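Local coordinates for CurD (Moorea producens 3L, PDB 5KP7), which probably catalyses condensation as a hydroxymethylglutaryl-CoA synthase of the thiolase-like superfamily and binds 4'-phosphopantetheine, at residues 286-289 with 290-294; 302-305 with 306-310; 413-416 with 417-420. The protein carries 3 engineered substitutions. One frame throughout, in Å; residues are numbered along the deposited sequence.

Interaction 1: residues 286-289 with 290-294; sequences RNMM and RRLKR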
ATOM      1  N   ARG A 286      11.756   7.976  -9.988  1.00 27.48           N
ATOM      2  CA  ARG A 286      12.399   8.955 -10.873  1.00 29.46           C
ATOM      3  C   ARG A 286      13.100  10.032 -10.037  1.00 29.19           C
ATOM      4  O   ARG A 286      14.267  10.366 -10.285  1.00 29.14           O
ATOM      5  CB  ARG A 286      11.366   9.582 -11.798  1.00 31.28           C
ATOM      6  CG  ARG A 286      11.884  10.713 -12.703  1.00 34.11           C
ATOM      7  CD  ARG A 286      10.723  11.633 -13.076  1.00 37.38           C
ATOM      8  NE  ARG A 286       9.746  10.897 -13.806  1.00 40.84           N
ATOM      9  CZ  ARG A 286       8.421  10.886 -13.655  1.00 41.62           C
ATOM     10  NH1 ARG A 286       7.742  11.679 -12.834  1.00 41.81           N
ATOM     11  NH2 ARG A 286       7.754  10.061 -14.448  1.00 44.01           N
ATOM     12  N   ASN A 287      12.411  10.533  -9.011  1.00 28.80           N
ATOM     13  CA  ASN A 287      13.000  11.558  -8.143  1.00 29.37           C
ATOM     14  C   ASN A 287      14.263  11.044  -7.440  1.00 29.26           C
ATOM     15  O   ASN A 287      15.298  11.724  -7.389  1.00 28.98           O
ATOM     16  CB  ASN A 287      11.955  12.033  -7.131  1.00 29.90           C
ATOM     17  CG  ASN A 287      12.433  13.201  -6.292  1.00 31.51           C
ATOM     18  OD1 ASN A 287      12.372  13.152  -5.058  1.00 33.37           O
ATOM     19  ND2 ASN A 287      12.860  14.261  -6.943  1.00 32.79           N
ATOM     20  N   MET A 288      14.187   9.828  -6.911  1.00 28.41           N
ATOM     21  CA  MET A 288      15.349   9.222  -6.281  1.00 29.09           C
ATOM     22  C   MET A 288      16.535   9.025  -7.236  1.00 29.65           C
ATOM     23  O   MET A 288      17.680   9.341  -6.889  1.00 29.39           O
ATOM     24  CB  MET A 288      14.989   7.876  -5.655  1.00 28.85           C
ATOM     25  CG  MET A 288      13.976   7.970  -4.506  1.00 28.67           C
ATOM     26  SD  MET A 288      14.685   8.604  -2.976  1.00 30.19           S
ATOM     27  CE  MET A 288      15.538   7.137  -2.420  1.00 30.35           C
ATOM     28  N   MET A 289      16.257   8.483  -8.426  1.00 29.87           N
ATOM     29  CA  MET A 289      17.306   8.261  -9.440  1.00 31.65           C
ATOM     30  C   MET A 289      17.941   9.584  -9.913  1.00 33.13           C
ATOM     31  O   MET A 289      19.169   9.659 -10.060  1.00 33.84           O
ATOM     32  CB  MET A 289      16.772   7.462 -10.628  1.00 31.49           C
ATOM     33  CG  MET A 289      16.472   5.990 -10.325  1.00 31.31           C
ATOM     34  SD  MET A 289      17.937   5.002  -9.964  1.00 32.75           S
ATOM     35  CE  MET A 289      18.687   4.857 -11.580  1.00 33.41           C
ATOM     36  N   ARG A 290      17.120  10.607 -10.139  1.00 34.78           N
ATOM     37  CA  ARG A 290      17.619  11.947 -10.555  1.00 38.00           C
ATOM     38  C   ARG A 290      18.577  12.501  -9.483  1.00 38.19           C
ATOM     39  O   ARG A 290      19.672  12.956  -9.808  1.00 38.05           O
ATOM     40  CB  ARG A 290      16.421  12.888 -10.803  1.00 40.78           C
ATOM     41  CG  ARG A 290      16.615  14.202 -11.562  1.00 45.89           C
ATOM     42  CD  ARG A 290      15.256  14.756 -12.077  1.00 47.97           C
ATOM     43  NE  ARG A 290      14.206  14.712 -11.037  1.00 51.47           N
ATOM     44  CZ  ARG A 290      12.877  14.560 -11.229  1.00 51.97           C
ATOM     45  NH1 ARG A 290      12.338  14.479 -12.451  1.00 54.09           N
ATOM     46  NH2 ARG A 290      12.067  14.506 -10.168  1.00 49.51           N
ATOM     47  N   ARG A 291      18.190  12.432  -8.214  1.00 37.63           N
ATOM     48  CA  ARG A 291      18.987  13.039  -7.137  1.00 39.20           C
ATOM     49  C   ARG A 291      20.223  12.199  -6.767  1.00 39.28           C
ATOM     50  O   ARG A 291      21.336  12.736  -6.651  1.00 39.98           O
ATOM     51  CB  ARG A 291      18.117  13.298  -5.917  1.00 39.71           C
ATOM     52  CG  ARG A 291      18.773  14.180  -4.843  1.00 42.18           C
ATOM     53  CD  ARG A 291      17.864  14.349  -3.634  1.00 42.38           C
ATOM     54  NE  ARG A 291      17.276  13.061  -3.297  1.00 43.25           N
ATOM     55  CZ  ARG A 291      17.841  12.095  -2.557  1.00 43.69           C
ATOM     56  NH1 ARG A 291      19.041  12.252  -1.977  1.00 44.47           N
ATOM     57  NH2 ARG A 291      17.174  10.949  -2.386  1.00 41.79           N
ATOM     58  N   LEU A 292      20.060  10.885  -6.640  1.00 37.89           N
ATOM     59  CA  LEU A 292      21.149  10.038  -6.141  1.00 38.59           C
ATOM     60  C   LEU A 292      22.144   9.629  -7.226  1.00 40.05           C
ATOM     61  O   LEU A 292      23.327   9.481  -6.954  1.00 41.36           O
ATOM     62  CB  LEU A 292      20.590   8.790  -5.464  1.00 37.87           C
ATOM     63  CG  LEU A 292      19.814   9.075  -4.177  1.00 37.22           C
ATOM     64  CD1 LEU A 292      19.002   7.855  -3.769  1.00 36.50           C
ATOM     65  CD2 LEU A 292      20.751   9.514  -3.057  1.00 38.36           C
ATOM     66  N   LYS A 293      21.660   9.431  -8.441  1.00 39.57           N
ATOM     67  CA  LYS A 293      22.490   8.898  -9.517  1.00 40.96           C
ATOM     68  C   LYS A 293      22.687   9.873 -10.691  1.00 42.37           C
ATOM     69  O   LYS A 293      23.473   9.575 -11.592  1.00 43.00           O
ATOM     70  CB  LYS A 293      21.872   7.581 -10.001  1.00 40.37           C
ATOM     71  CG  LYS A 293      21.787   6.474  -8.953  1.00 40.43           C
ATOM     72  CD  LYS A 293      23.110   6.042  -8.334  1.00 41.33           C
ATOM     73  CE  LYS A 293      24.086   5.500  -9.384  1.00 42.86           C
ATOM     74  NZ  LYS A 293      25.385   5.089  -8.786  1.00 43.81           N
ATOM     75  N   ARG A 294      22.010  11.027 -10.673  1.00 43.84           N
ATOM     76  CA  ARG A 294      22.024  11.989 -11.798  1.00 45.58           C
ATOM     77  C   ARG A 294      21.693  11.343 -13.136  1.00 43.94           C
ATOM     78  O   ARG A 294      22.270  11.692 -14.191  1.00 43.53           O
ATOM     79  CB  ARG A 294      23.379  12.693 -11.874  1.00 49.65           C
ATOM     80  CG  ARG A 294      23.768  13.347 -10.567  1.00 53.44           C
ATOM     81  CD  ARG A 294      25.257  13.610 -10.524  1.00 58.88           C
ATOM     82  NE  ARG A 294      25.523  14.771  -9.680  1.00 63.73           N
ATOM     83  CZ  ARG A 294      25.400  16.047 -10.063  1.00 68.18           C
ATOM     84  NH1 ARG A 294      25.015  16.375 -11.306  1.00 70.11           N
ATOM     85  NH2 ARG A 294      25.670  17.014  -9.187  1.00 70.22           N
TER
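R290 sends CG away from its own backbone N (chi1 -165°) and then bends at chi3, which lays its guanidinium back alongside R286 and N287, one turn earlier in helix 278-293. R286 runs beside it in the same direction, with CD 3.3 Å from R290 NH1; CG of R286 and the backbone N of N287 lie over one face of the R290 guanidinium, whose plane is turned 44° from that of R286.

Behind this pair the backbone is regular. R290 N donates to R286 O over 2.9 Å, and L292 N to M288 O over 2.8 Å. Toward the C-terminal end the geometry worsens: K293 N reaches M289 O at 3.0 Å, but the donor stands 35° above the carbonyl plane, just before R294 leaves helical geometry with positive phi.

On another flank, SD of M288 lies at the edge of the R291 guanidinium, in its plane and 3.5 Å from R291 NH2, while CE of M288 meets L292 CD1 at 3.8 Å. M288 and L292 both press on Y252, so the apolar part of this flank packs against helix 237-258.

The arginine flank faces the chain of another protein in the assembly, whose acidic side chains pair with R286 NH1 and R290 NH1 in salt bridges. With R290 cut back to an alanine, the acidic group of that other chain is likely to lose this mate, and R286 CD the guanidinium beside it. Two positive groups set side by side one turn apart thus make a surface suited to an acidic partner, consistent with recognition of another protein.

Interaction 2: residues 302-305 with 306-310; sequences ADFQ and RRVMP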
ATOM      1  N   ALA A 302      14.192   2.896 -18.189  1.00 28.12           N
ATOM      2  CA  ALA A 302      14.649   1.501 -18.305  1.00 28.22           C
ATOM      3  C   ALA A 302      14.823   0.868 -16.922  1.00 27.89           C
ATOM      4  O   ALA A 302      14.447  -0.280 -16.707  1.00 27.56           O
ATOM      5  CB  ALA A 302      15.950   1.413 -19.092  1.00 28.90           C
ATOM      6  N   ASP A 303      15.389   1.642 -15.984  1.00 28.10           N
ATOM      7  CA  ASP A 303      15.597   1.170 -14.632  1.00 27.66           C
ATOM      8  C   ASP A 303      14.257   0.916 -13.938  1.00 26.31           C
ATOM      9  O   ASP A 303      14.117  -0.100 -13.216  1.00 25.54           O
ATOM     10  CB  ASP A 303      16.448   2.177 -13.830  1.00 28.59           C
ATOM     11  CG  ASP A 303      16.877   1.621 -12.491  1.00 29.21           C
ATOM     12  OD1 ASP A 303      17.730   0.684 -12.454  1.00 31.12           O
ATOM     13  OD2 ASP A 303      16.342   2.074 -11.471  1.00 29.50           O
ATOM     14  N   PHE A 304      13.281   1.809 -14.159  1.00 25.44           N
ATOM     15  CA  PHE A 304      11.930   1.618 -13.638  1.00 24.82           C
ATOM     16  C   PHE A 304      11.334   0.275 -14.105  1.00 24.70           C
ATOM     17  O   PHE A 304      10.813  -0.517 -13.302  1.00 23.75           O
ATOM     18  CB  PHE A 304      11.016   2.771 -14.031  1.00 24.81           C
ATOM     19  CG  PHE A 304       9.593   2.546 -13.671  1.00 24.51           C
ATOM     20  CD1 PHE A 304       9.171   2.692 -12.364  1.00 23.88           C
ATOM     21  CD2 PHE A 304       8.673   2.141 -14.629  1.00 24.94           C
ATOM     22  CE1 PHE A 304       7.846   2.463 -12.016  1.00 23.65           C
ATOM     23  CE2 PHE A 304       7.346   1.903 -14.288  1.00 24.51           C
ATOM     24  CZ  PHE A 304       6.930   2.065 -12.983  1.00 23.99           C
ATOM     25  N   GLN A 305      11.409   0.017 -15.406  1.00 24.99           N
ATOM     26  CA  GLN A 305      10.808  -1.213 -15.920  1.00 25.44           C
ATOM     27  C   GLN A 305      11.484  -2.452 -15.360  1.00 25.84           C
ATOM     28  O   GLN A 305      10.825  -3.440 -15.055  1.00 25.42           O
ATOM     29  CB  GLN A 305      10.800  -1.254 -17.450  1.00 26.19           C
ATOM     30  CG  GLN A 305       9.885  -2.343 -17.993  1.00 26.63           C
ATOM     31  CD  GLN A 305       9.789  -2.346 -19.494  1.00 27.57           C
ATOM     32  OE1 GLN A 305       8.917  -1.705 -20.062  1.00 27.81           O
ATOM     33  NE2 GLN A 305      10.728  -3.042 -20.173  1.00 28.82           N
ATOM     34  N   ARG A 306      12.805  -2.399 -15.228  1.00 26.87           N
ATOM     35  CA  ARG A 306      13.578  -3.548 -14.756  1.00 27.85           C
ATOM     36  C   ARG A 306      13.353  -3.821 -13.273  1.00 26.80           C
ATOM     37  O   ARG A 306      13.160  -4.966 -12.894  1.00 26.49           O
ATOM     38  CB  ARG A 306      15.067  -3.316 -14.998  1.00 30.07           C
ATOM     39  CG  ARG A 306      15.956  -4.476 -14.570  1.00 32.67           C
ATOM     40  CD  ARG A 306      17.410  -4.307 -14.993  1.00 35.77           C
ATOM     41  NE  ARG A 306      17.980  -3.065 -14.455  1.00 38.17           N
ATOM     42  CZ  ARG A 306      18.694  -2.930 -13.336  1.00 39.77           C
ATOM     43  NH1 ARG A 306      19.149  -1.713 -13.021  1.00 41.81           N
ATOM     44  NH2 ARG A 306      18.983  -3.963 -12.539  1.00 39.48           N
ATOM     45  N   ARG A 307      13.406  -2.774 -12.450  1.00 25.89           N
ATOM     46  CA  ARG A 307      13.503  -2.939 -11.003  1.00 25.32           C
ATOM     47  C   ARG A 307      12.213  -2.679 -10.224  1.00 24.46           C
ATOM     48  O   ARG A 307      12.087  -3.142  -9.105  1.00 23.60           O
ATOM     49  CB  ARG A 307      14.614  -2.074 -10.417  1.00 25.76           C
ATOM     50  CG  ARG A 307      16.012  -2.391 -10.958  1.00 26.83           C
ATOM     51  CD  ARG A 307      17.107  -1.969  -9.986  1.00 27.47           C
ATOM     52  NE  ARG A 307      17.177  -0.518  -9.894  1.00 27.98           N
ATOM     53  CZ  ARG A 307      17.586   0.188  -8.831  1.00 27.87           C
ATOM     54  NH1 ARG A 307      17.612   1.506  -8.912  1.00 28.00           N
ATOM     55  NH2 ARG A 307      18.018  -0.402  -7.721  1.00 27.86           N
ATOM     56  N   VAL A 308      11.293  -1.920 -10.812  1.00 24.24           N
ATOM     57  CA  VAL A 308      10.114  -1.445 -10.089  1.00 23.69           C
ATOM     58  C   VAL A 308       8.809  -2.000 -10.672  1.00 23.38           C
ATOM     59  O   VAL A 308       7.907  -2.385  -9.915  1.00 22.48           O
ATOM     60  CB  VAL A 308      10.075   0.082 -10.073  1.00 23.80           C
ATOM     61  CG1 VAL A 308       8.924   0.563  -9.200  1.00 23.62           C
ATOM     62  CG2 VAL A 308      11.400   0.644  -9.594  1.00 24.14           C
ATOM     63  N   MET A 309       8.688  -2.078 -11.992  1.00 23.59           N
ATOM     64  CA  MET A 309       7.469  -2.601 -12.579  1.00 24.04           C
ATOM     65  C   MET A 309       7.040  -4.006 -12.063  1.00 23.45           C
ATOM     66  O   MET A 309       5.841  -4.251 -11.876  1.00 23.09           O
ATOM     67  CB  MET A 309       7.570  -2.546 -14.107  1.00 25.48           C
ATOM     68  CG  MET A 309       6.295  -2.766 -14.830  1.00 26.83           C
ATOM     69  SD  MET A 309       5.114  -1.395 -14.622  1.00 27.17           S
ATOM     70  CE  MET A 309       3.754  -2.512 -14.574  1.00 28.06           C
ATOM     71  N   PRO A 310       7.994  -4.936 -11.810  1.00 23.37           N
ATOM     72  CA  PRO A 310       7.536  -6.271 -11.369  1.00 23.41           C
ATOM     73  C   PRO A 310       6.697  -6.214 -10.077  1.00 22.83           C
ATOM     74  O   PRO A 310       5.674  -6.916  -9.970  1.00 22.78           O
ATOM     75  CB  PRO A 310       8.853  -7.041 -11.164  1.00 23.60           C
ATOM     76  CG  PRO A 310       9.755  -6.414 -12.188  1.00 24.08           C
ATOM     77  CD  PRO A 310       9.431  -4.946 -12.149  1.00 23.67           C
TER
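D303 is gripped side-on by R307, four residues later: R307 NE donates to D303 OD1 at 2.9 Å and R307 NH1 to D303 OD2 at 2.9 Å. Both oxygens are approached on their syn side, and OD2 lies close to the guanidinium plane, whereas OD1 is tilted from it, so the NH1 bond is the better aligned. R306 NH1 adds a salt bridge to D303 OD1 at 2.8 Å, with its guanidinium turned 63° from the carboxylate. D303 OD2 also bonds H285 NE2, and R307 NH2 bonds the carbonyls of Y264 and F268. The buried carboxylate therefore has two arginines and a histidine around it, which probably favours its ionised form.

This i, i+3, i+4 salt-bridge network occupies the last turn of helix 297-307, where the helix is interrupted around V308 before helix 309-318. At the junction F304 O is shared by an i+4 donor, V308 N at 2.9 Å, and an i+5 donor of pi-helical type, M309 N at 2.9 Å, which arrive from opposite faces of the carbonyl plane. P310 has no N-H to continue the helical bonding, consistent with the interruption, and its CD comes within 3.6 Å of Q305 O.

F304 carries the apolar part. With CG anti to the backbone N (chi1 173°), its side chain crosses V308 at about a right angle, F304 CE1 lying 3.6 Å from V308 CG1. M309 SD makes an oblique Met-aromatic contact, 5.0 Å from the F304 ring centroid and 59° off the normal. Further out, F304 and M309 both pack on M62, and V308 on F273 of strand 270-273.

Interaction 3: residues 413-416 with 417-420; sequences QLFP and GVWK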
ATOM      1  N   GLN A 413     -26.766 -14.245  -0.269  1.00 28.09           N
ATOM      2  CA  GLN A 413     -27.297 -14.196  -1.617  1.00 29.96           C
ATOM      3  C   GLN A 413     -27.593 -12.780  -2.092  1.00 29.92           C
ATOM      4  O   GLN A 413     -28.365 -12.594  -3.042  1.00 30.90           O
ATOM      5  CB  GLN A 413     -28.565 -15.073  -1.681  1.00 31.74           C
ATOM      6  CG  GLN A 413     -28.268 -16.554  -1.586  1.00 33.35           C
ATOM      7  CD  GLN A 413     -27.335 -17.047  -2.672  1.00 35.34           C
ATOM      8  OE1 GLN A 413     -26.289 -17.614  -2.376  1.00 39.56           O
ATOM      9  NE2 GLN A 413     -27.689 -16.834  -3.896  1.00 37.26           N
ATOM     10  N   LEU A 414     -26.943 -11.785  -1.488  1.00 28.90           N
ATOM     11  CA  LEU A 414     -26.957 -10.438  -2.046  1.00 29.39           C
ATOM     12  C   LEU A 414     -26.682 -10.436  -3.556  1.00 30.75           C
ATOM     13  O   LEU A 414     -27.466  -9.885  -4.337  1.00 31.09           O
ATOM     14  CB  LEU A 414     -25.928  -9.566  -1.328  1.00 28.62           C
ATOM     15  CG  LEU A 414     -25.750  -8.135  -1.842  1.00 29.25           C
ATOM     16  CD1 LEU A 414     -27.056  -7.363  -1.763  1.00 30.30           C
ATOM     17  CD2 LEU A 414     -24.638  -7.442  -1.060  1.00 28.62           C
ATOM     18  N   PHE A 415     -25.555 -11.027  -3.938  1.00 31.08           N
ATOM     19  CA  PHE A 415     -25.197 -11.227  -5.338  1.00 33.06           C
ATOM     20  C   PHE A 415     -24.981 -12.723  -5.535  1.00 33.89           C
ATOM     21  O   PHE A 415     -23.927 -13.227  -5.216  1.00 33.32           O
ATOM     22  CB  PHE A 415     -23.936 -10.446  -5.720  1.00 33.16           C
ATOM     23  CG  PHE A 415     -24.004  -8.969  -5.415  1.00 32.95           C
ATOM     24  CD1 PHE A 415     -24.863  -8.135  -6.111  1.00 34.74           C
ATOM     25  CD2 PHE A 415     -23.163  -8.404  -4.456  1.00 32.63           C
ATOM     26  CE1 PHE A 415     -24.910  -6.768  -5.820  1.00 34.39           C
ATOM     27  CE2 PHE A 415     -23.218  -7.053  -4.146  1.00 32.32           C
ATOM     28  CZ  PHE A 415     -24.088  -6.231  -4.842  1.00 33.15           C
ATOM     29  N   PRO A 416     -25.998 -13.438  -6.031  1.00 35.54           N
ATOM     30  CA  PRO A 416     -25.874 -14.896  -6.227  1.00 36.93           C
ATOM     31  C   PRO A 416     -24.618 -15.323  -6.997  1.00 37.85           C
ATOM     32  O   PRO A 416     -23.964 -16.301  -6.617  1.00 38.09           O
ATOM     33  CB  PRO A 416     -27.173 -15.254  -6.947  1.00 38.34           C
ATOM     34  CG  PRO A 416     -28.140 -14.274  -6.386  1.00 37.43           C
ATOM     35  CD  PRO A 416     -27.374 -12.978  -6.290  1.00 36.39           C
ATOM     36  N   GLY A 417     -24.244 -14.559  -8.020  1.00 38.64           N
ATOM     37  CA  GLY A 417     -23.068 -14.885  -8.835  1.00 39.74           C
ATOM     38  C   GLY A 417     -21.740 -14.763  -8.128  1.00 38.90           C
ATOM     39  O   GLY A 417     -20.818 -15.535  -8.400  1.00 39.60           O
ATOM     40  N   VAL A 418     -21.641 -13.790  -7.222  1.00 37.43           N
ATOM     41  CA  VAL A 418     -20.454 -13.624  -6.398  1.00 36.71           C
ATOM     42  C   VAL A 418     -20.360 -14.821  -5.480  1.00 36.26           C
ATOM     43  O   VAL A 418     -19.282 -15.365  -5.307  1.00 36.57           O
ATOM     44  CB  VAL A 418     -20.462 -12.323  -5.562  1.00 35.30           C
ATOM     45  CG1 VAL A 418     -19.236 -12.259  -4.649  1.00 34.32           C
ATOM     46  CG2 VAL A 418     -20.519 -11.096  -6.462  1.00 36.15           C
ATOM     47  N   TRP A 419     -21.484 -15.246  -4.910  1.00 35.89           N
ATOM     48  CA  TRP A 419     -21.457 -16.365  -3.989  1.00 36.19           C
ATOM     49  C   TRP A 419     -20.968 -17.648  -4.655  1.00 39.24           C
ATOM     50  O   TRP A 419     -20.187 -18.398  -4.060  1.00 38.91           O
ATOM     51  CB  TRP A 419     -22.831 -16.600  -3.348  1.00 35.19           C
ATOM     52  CG  TRP A 419     -22.736 -17.537  -2.200  1.00 34.25           C
ATOM     53  CD1 TRP A 419     -23.118 -18.836  -2.170  1.00 35.19           C
ATOM     54  CD2 TRP A 419     -22.155 -17.260  -0.932  1.00 32.57           C
ATOM     55  NE1 TRP A 419     -22.870 -19.379  -0.947  1.00 34.06           N
ATOM     56  CE2 TRP A 419     -22.258 -18.439  -0.165  1.00 33.06           C
ATOM     57  CE3 TRP A 419     -21.580 -16.120  -0.357  1.00 31.37           C
ATOM     58  CZ2 TRP A 419     -21.813 -18.517   1.144  1.00 31.83           C
ATOM     59  CZ3 TRP A 419     -21.130 -16.195   0.943  1.00 30.38           C
ATOM     60  CH2 TRP A 419     -21.251 -17.389   1.681  1.00 30.68           C
ATOM     61  N   LYS A 420     -21.412 -17.875  -5.889  1.00 42.41           N
ATOM     62  CA  LYS A 420     -21.009 -19.067  -6.645  1.00 46.11           C
ATOM     63  C   LYS A 420     -19.483 -19.166  -6.780  1.00 47.35           C
ATOM     64  O   LYS A 420     -18.950 -20.270  -6.781  1.00 49.98           O
ATOM     65  CB  LYS A 420     -21.712 -19.124  -8.010  1.00 48.03           C
ATOM     66  CG  LYS A 420     -21.808 -20.522  -8.577  1.00 50.96           C
ATOM     67  CD  LYS A 420     -22.637 -20.547  -9.845  1.00 53.38           C
ATOM     68  CE  LYS A 420     -22.533 -21.900 -10.534  1.00 55.93           C
ATOM     69  NZ  LYS A 420     -23.033 -21.833 -11.926  1.00 58.38           N
TER
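F415 and V418 meet where the loop after strand 408-409 turns into helix 416-422. F415 is the N-cap residue: its extended backbone, with psi 97°, gives way to helical values from P416 onward. F415 O then receives the first helical bond, from W419 N at 3.2 Å, with an N-H...O angle of 160° and the donor nearly in line with the carbonyl. V418 N also lies 3.1 Å from F415 O, but the bond is strongly bent and weak. K420 N follows with a bond to P416 O at 3.1 Å. P416 sits in the first turn, where a helix offers no earlier carbonyl to its N, so the missing N-H of proline costs nothing.

Among the side chains, the closest apolar approach is near the backbone: CB of F415 lies 3.6 Å from CG2 of V418. The F415 ring itself leads away from this helix toward Q393 and L394 of helix 388-397 and touches L70, while V418 packs on Y72.

Q413 reaches across the turn. Its CG lies beside the backbone N, and a bend at chi2 carries the amide back over the start of the helix. Q413 OE1 comes to 3.4 Å from W419 CD1 and 3.6 Å from W419 CG, the amide and indole planes standing 80° apart. W419 is in addition stacked with Y412 and edge-to-face with Y72.

The chemistry is thus divided: the backbone supplies the polar start of the helix through F415 O and P416 O, while the aromatic rings of F415 and W419 tie that start to neighbouring loops and helix 388-397. The amide oxygen near the indole carbons probably contributes a weak electrostatic contact at most.

Overall arrangement
Interactions 1, 2 and 3 follow one another along the chain, all in the C-terminal part of the synthase sequence. Interaction 1 lies at the end of helix 278-293 and interaction 2 spans the junction of helices 297-307 and 309-318; their centres are about 14 Å apart. They touch through M289, whose CE lies 3.6 Å from D303 OD2 and whose SD lies 3.7 Å from R307 NH1, so M289 is one of the links between helices 278-293 and 297-307. Interaction 3 is remote: its centre is about 49 Å from that of interaction 1, across the chain's centre, and about 39 Å from that of interaction 2. The first two therefore form one packed region, bordering another protein chain at interaction 1, while the third lies at the start of a separate helix, 416-422.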